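Local coordinates for exopolyphosphatase-related protein (PDB 3LLV) that probably binds NAD(P) through this Rossmann-type TrkA-N domain, one part of a longer exopolyphosphatase-related protein whose family is generally linked to nucleic acid binding, at residues 80-85 and 106-111; 86-91 and 113-118. All blocks are in the same frame, centred on the assembly; numbering follows the deposited sequence.

Contact 1: residues 80-85 and 106-111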
loop_
_atom_site.group_PDB
_atom_site.type_symbol
_atom_site.label_atom_id
_atom_site.label_comp_id
_atom_site.label_asym_id
_atom_site.label_seq_id
_atom_site.Cartn_x
_atom_site.Cartn_y
_atom_site.Cartn_z
ATOM N N ASP A 80 6.649 8.220 2.214
ATOM C CA ASP A 80 6.486 9.429 3.045
ATOM C C ASP A 80 5.616 9.087 4.263
ATOM O O ASP A 80 4.405 8.905 4.112
ATOM C CB ASP A 80 5.812 10.493 2.158
ATOM C CG ASP A 80 5.590 11.839 2.854
ATOM O OD1 ASP A 80 5.377 11.912 4.078
ATOM O OD2 ASP A 80 5.583 12.853 2.122
ATOM N N ASP A 81 6.230 8.956 5.449
ATOM C CA ASP A 81 5.502 8.602 6.684
ATOM C C ASP A 81 4.318 9.515 6.955
ATOM O O ASP A 81 3.220 9.043 7.255
ATOM C CB ASP A 81 6.431 8.602 7.909
ATOM C CG ASP A 81 7.380 7.418 7.934
ATOM O OD1 ASP A 81 7.192 6.489 7.118
ATOM O OD2 ASP A 81 8.325 7.399 8.781
ATOM N N GLU A 82 4.517 10.822 6.855
ATOM C CA GLU A 82 3.431 11.730 7.233
ATOM C C GLU A 82 2.234 11.563 6.302
ATOM O O GLU A 82 1.087 11.542 6.762
ATOM C CB GLU A 82 3.914 13.173 7.336
ATOM C CG GLU A 82 4.816 13.409 8.587
ATOM C CD GLU A 82 4.211 12.849 9.893
ATOM O OE1 GLU A 82 3.028 13.157 10.203
ATOM O OE2 GLU A 82 4.928 12.110 10.620
ATOM N N PHE A 83 2.517 11.359 5.021
ATOM C CA PHE A 83 1.475 11.109 4.041
ATOM C C PHE A 83 0.764 9.788 4.276
ATOM O O PHE A 83 -0.477 9.719 4.216
ATOM C CB PHE A 83 2.016 11.199 2.598
ATOM C CG PHE A 83 0.949 11.397 1.560
ATOM C CD1 PHE A 83 0.049 12.465 1.655
ATOM C CD2 PHE A 83 0.856 10.540 0.465
ATOM C CE1 PHE A 83 -0.932 12.649 0.693
ATOM C CE2 PHE A 83 -0.132 10.726 -0.512
ATOM C CZ PHE A 83 -1.019 11.775 -0.394
ATOM N N ASN A 84 1.534 8.747 4.594
ATOM C CA ASN A 84 0.958 7.429 4.855
ATOM C C ASN A 84 0.025 7.453 6.072
ATOM O O ASN A 84 -0.978 6.756 6.095
ATOM C CB ASN A 84 2.072 6.384 5.067
ATOM C CG ASN A 84 2.746 5.978 3.771
ATOM O OD1 ASN A 84 2.438 6.494 2.690
ATOM N ND2 ASN A 84 3.697 5.058 3.879
ATOM N N LEU A 85 0.343 8.280 7.069
ATOM C CA LEU A 85 -0.484 8.347 8.268
ATOM C C LEU A 85 -1.815 9.001 7.897
ATOM O O LEU A 85 -2.891 8.544 8.316
ATOM C CB LEU A 85 0.248 9.101 9.400
ATOM C CG LEU A 85 -0.453 9.120 10.744
ATOM C CD1 LEU A 85 -0.546 7.688 11.324
ATOM C CD2 LEU A 85 0.317 9.993 11.714
ATOM N N PRO A 106 11.396 4.174 12.743
ATOM C CA PRO A 106 10.945 3.287 13.819
ATOM C C PRO A 106 10.194 3.981 14.957
ATOM O O PRO A 106 9.303 3.377 15.534
ATOM C CB PRO A 106 12.249 2.682 14.359
ATOM C CG PRO A 106 13.188 2.710 13.228
ATOM C CD PRO A 106 12.756 3.819 12.279
ATOM N N LYS A 107 10.552 5.217 15.303
ATOM C CA LYS A 107 9.842 5.917 16.378
ATOM C C LYS A 107 8.340 6.093 16.101
ATOM O O LYS A 107 7.550 6.291 17.030
ATOM C CB LYS A 107 10.492 7.277 16.688
ATOM C CG LYS A 107 10.259 8.327 15.588
ATOM C CD LYS A 107 11.032 9.606 15.924
ATOM C CE LYS A 107 10.897 10.658 14.834
ATOM N NZ LYS A 107 11.314 11.994 15.330
ATOM N N LYS A 108 7.967 6.004 14.827
ATOM C CA LYS A 108 6.585 6.237 14.390
ATOM C C LYS A 108 5.724 4.989 14.350
ATOM O O LYS A 108 4.528 5.088 14.090
ATOM C CB LYS A 108 6.564 6.967 13.029
ATOM C CG LYS A 108 7.227 8.352 13.097
ATOM C CD LYS A 108 7.092 9.143 11.810
ATOM C CE LYS A 108 7.806 10.503 11.988
ATOM N NZ LYS A 108 7.704 11.416 10.818
ATOM N N LYS A 109 6.295 3.818 14.637
ATOM C CA LYS A 109 5.539 2.568 14.511
ATOM C C LYS A 109 4.256 2.610 15.364
ATOM O O LYS A 109 3.165 2.271 14.887
ATOM C CB LYS A 109 6.412 1.338 14.842
ATOM C CG LYS A 109 5.714 -0.001 14.629
ATOM C CD LYS A 109 6.631 -1.174 14.970
ATOM C CE LYS A 109 5.857 -2.480 15.136
ATOM N NZ LYS A 109 6.711 -3.624 15.572
ATOM N N GLU A 110 4.399 3.036 16.615
ATOM C CA GLU A 110 3.290 3.014 17.568
ATOM C C GLU A 110 2.117 3.873 17.115
ATOM O O GLU A 110 0.967 3.431 17.183
ATOM C CB GLU A 110 3.743 3.435 18.967
ATOM C CG GLU A 110 2.625 3.359 20.029
ATOM C CD GLU A 110 2.004 1.960 20.179
ATOM O OE1 GLU A 110 2.643 0.955 19.782
ATOM O OE2 GLU A 110 0.869 1.864 20.714
ATOM N N GLU A 111 2.408 5.084 16.639
ATOM C CA GLU A 111 1.333 5.952 16.150
ATOM C C GLU A 111 0.586 5.360 14.949
ATOM O O GLU A 111 -0.625 5.566 14.818
ATOM C CB GLU A 111 1.808 7.379 15.883
ATOM C CG GLU A 111 2.622 7.563 14.633
ATOM C CD GLU A 111 3.024 9.020 14.395
ATOM O OE1 GLU A 111 3.801 9.260 13.452
ATOM O OE2 GLU A 111 2.572 9.922 15.136
HETATM O O HOH W 1 9.271 9.989 9.059
#
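K108 reaches across to the first turn of helix 81-94 and ends on E82. Its CB already points toward that helix, and the side chain also touches V103. CG stands anti to the carbonyl carbon (chi1 -62°), and the chain is extended from there to NZ. CD lies 3.7 Å from D81 OD2 and slightly farther from E82 OE2; the D81 and K108 side chains cross obliquely. CE passes 3.6 Å from E82 OE2. NZ donates to E82 OE2 at 2.9 Å in a salt bridge; OE2 accepts through its anti lone pair, on the side away from the other oxygen. E82 bends at chi2 (-49°), and its side chain meets the lysine at about a right angle. A water accepts from K108 NZ at 2.8 Å and donates to D81 OD2, so the ammonium is linked to both acids.

The two segments belong to neighbouring helical connections of a Rossmann-type domain, and strand 99-103 runs between them in the chain. D81 is buried and is also held from the loop after that strand, where its carboxylate accepts from S104 N and S105 N. Further along, L85 CD2 packs 3.9 Å from E111 CD and touches both carboxylate oxygens at slightly longer range. E111 OE1 stands 4.2 Å from E82 OE2. The positive charge of K108 is likely to ease the repulsion between these two acids.

Contact 2: residues 86-91 and 113-118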
loop_
_atom_site.group_PDB
_atom_site.type_symbol
_atom_site.label_atom_id
_atom_site.label_comp_id
_atom_site.label_asym_id
_atom_site.label_seq_id
_atom_site.Cartn_x
_atom_site.Cartn_y
_atom_site.Cartn_z
ATOM N N LYS A 86 -1.739 10.049 7.070
ATOM C CA LYS A 86 -2.943 10.713 6.581
ATOM C C LYS A 86 -3.804 9.758 5.766
ATOM O O LYS A 86 -5.050 9.763 5.901
ATOM C CB LYS A 86 -2.570 11.941 5.768
ATOM C CG LYS A 86 -2.174 13.125 6.616
ATOM C CD LYS A 86 -1.738 14.274 5.715
ATOM C CE LYS A 86 -1.834 15.614 6.423
ATOM N NZ LYS A 86 -1.014 15.655 7.665
ATOM N N ILE A 87 -3.153 8.924 4.955
ATOM C CA ILE A 87 -3.875 7.952 4.137
ATOM C C ILE A 87 -4.582 6.941 5.028
ATOM O O ILE A 87 -5.782 6.651 4.858
ATOM C CB ILE A 87 -2.916 7.208 3.181
ATOM C CG1 ILE A 87 -2.381 8.171 2.098
ATOM C CG2 ILE A 87 -3.584 5.973 2.615
ATOM C CD1 ILE A 87 -1.197 7.606 1.355
ATOM N N LEU A 88 -3.850 6.443 6.021
ATOM C CA LEU A 88 -4.383 5.424 6.927
ATOM C C LEU A 88 -5.585 5.999 7.705
ATOM O O LEU A 88 -6.575 5.308 7.897
ATOM C CB LEU A 88 -3.288 4.981 7.908
ATOM C CG LEU A 88 -3.704 4.062 9.076
ATOM C CD1 LEU A 88 -4.314 2.758 8.535
ATOM C CD2 LEU A 88 -2.496 3.767 9.987
ATOM N N LYS A 89 -5.485 7.252 8.152
ATOM C CA LYS A 89 -6.583 7.858 8.908
ATOM C C LYS A 89 -7.821 8.066 8.033
ATOM O O LYS A 89 -8.937 7.854 8.509
ATOM C CB LYS A 89 -6.119 9.178 9.519
ATOM C CG LYS A 89 -5.199 8.941 10.741
ATOM C CD LYS A 89 -4.641 10.246 11.326
ATOM C CE LYS A 89 -3.688 9.944 12.468
ATOM N NZ LYS A 89 -3.013 11.156 13.008
ATOM N N ALA A 90 -7.616 8.494 6.780
ATOM C CA ALA A 90 -8.718 8.636 5.804
ATOM C C ALA A 90 -9.412 7.289 5.582
ATOM O O ALA A 90 -10.655 7.179 5.644
ATOM C CB ALA A 90 -8.208 9.215 4.447
ATOM N N LEU A 91 -8.600 6.266 5.329
ATOM C CA LEU A 91 -9.092 4.919 5.149
ATOM C C LEU A 91 -9.912 4.487 6.348
ATOM O O LEU A 91 -11.045 4.043 6.189
ATOM C CB LEU A 91 -7.923 3.938 4.908
ATOM C CG LEU A 91 -8.359 2.489 4.695
ATOM C CD1 LEU A 91 -9.260 2.315 3.453
ATOM C CD2 LEU A 91 -7.128 1.553 4.610
ATOM N N GLU A 113 0.198 2.061 14.515
ATOM C CA GLU A 113 -0.623 1.034 15.150
ATOM C C GLU A 113 -1.855 1.661 15.800
ATOM O O GLU A 113 -2.974 1.191 15.586
ATOM C CB GLU A 113 0.218 0.176 16.122
ATOM C CG GLU A 113 1.288 -0.595 15.319
ATOM C CD GLU A 113 2.093 -1.554 16.139
ATOM O OE1 GLU A 113 2.100 -1.418 17.377
ATOM O OE2 GLU A 113 2.729 -2.446 15.532
ATOM N N GLU A 114 -1.654 2.763 16.530
ATOM C CA GLU A 114 -2.758 3.486 17.188
ATOM C C GLU A 114 -3.799 4.022 16.196
ATOM O O GLU A 114 -5.008 4.082 16.504
ATOM C CB GLU A 114 -2.200 4.614 18.054
ATOM C CG GLU A 114 -1.463 4.098 19.284
ATOM C CD GLU A 114 -0.691 5.183 20.055
ATOM O OE1 GLU A 114 -0.292 4.903 21.206
ATOM O OE2 GLU A 114 -0.459 6.292 19.511
ATOM N N ALA A 115 -3.322 4.412 15.019
ATOM C CA ALA A 115 -4.210 4.909 13.954
ATOM C C ALA A 115 -4.880 3.801 13.132
ATOM O O ALA A 115 -5.633 4.095 12.193
ATOM C CB ALA A 115 -3.449 5.882 13.053
ATOM N N GLY A 116 -4.627 2.545 13.489
ATOM C CA GLY A 116 -5.355 1.416 12.922
ATOM C C GLY A 116 -4.638 0.557 11.891
ATOM O O GLY A 116 -5.287 -0.237 11.197
ATOM N N ALA A 117 -3.318 0.691 11.758
ATOM C CA ALA A 117 -2.564 -0.238 10.895
ATOM C C ALA A 117 -2.608 -1.621 11.526
ATOM O O ALA A 117 -2.197 -1.759 12.699
ATOM C CB ALA A 117 -1.108 0.218 10.729
ATOM N N ASN A 118 -3.087 -2.625 10.780
ATOM C CA ASN A 118 -3.039 -4.019 11.260
ATOM C C ASN A 118 -1.615 -4.522 11.370
ATOM O O ASN A 118 -1.249 -5.211 12.334
ATOM C CB ASN A 118 -3.838 -4.963 10.383
ATOM C CG ASN A 118 -5.318 -4.618 10.348
ATOM O OD1 ASN A 118 -6.174 -5.286 10.980
ATOM N ND2 ASN A 118 -5.635 -3.586 9.624
#
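Helix 81-94 comes nearest to the end of helix 109-114 at K89 and A115, whose CA atoms are 6.3 Å apart. A Schellman motif closes the second helix. G116 has a positive phi of 105° and its N bonds back to E113 O. Any side chain at this position would collide with A115 O, which explains the glycine. The turn leads into strand 119-122, an outermost strand of the parallel Rossmann sheet within this chain.

L88 carries most of the contact. Chi1 (171°) sets CG anti to the backbone N, where it meets A115 O at 3.7 Å. Both methyls reach A117 N. CD1 lies about 4.0 Å from it and equally far from G116 C. CD2 approaches A117 N more closely, at 3.6 Å, and also packs on two methyls, A115 CB at 3.8 Å and A117 CB at 3.9 Å. No hydrogen bond joins the two segments, so the fit rests on van der Waals contact of the leucine with methyls and backbone atoms. An alanine in place of L88 would probably take CD2 away from the A115 and A117 methyls and open a gap between the helix and the turn.

L88 also touches I76 of strand 73-76, and A117 rests on V101 of strand 99-103, so the contact continues down to the sheet. Just past the segment, R92 NE donates to G116 O and adds a polar tie to the turn. On the outer side, the extended chain of the exposed K89 brings its CE to 4.1 Å from A115 CB.

In the fold
Contact 1 and contact 2 are successive parts of one interface between helix 81-94 and the short helix 109-114 with its flanking turns. Their centres are about 9 Å apart. In chain order their segments alternate: contact 1 takes the start of helix 81-94, contact 2 its middle. They meet where L85 CD1 of contact 1 packs 3.8 Å from A115 CB of contact 2. F112, between the two later segments, also touches L85 and N84. The character changes from charged and water-linked to apolar. No nucleotide takes part in either contact. The presumed NAD(P) site would lie at the sheet edge where helix 81-94 starts, so contact 1 is probably the nearer.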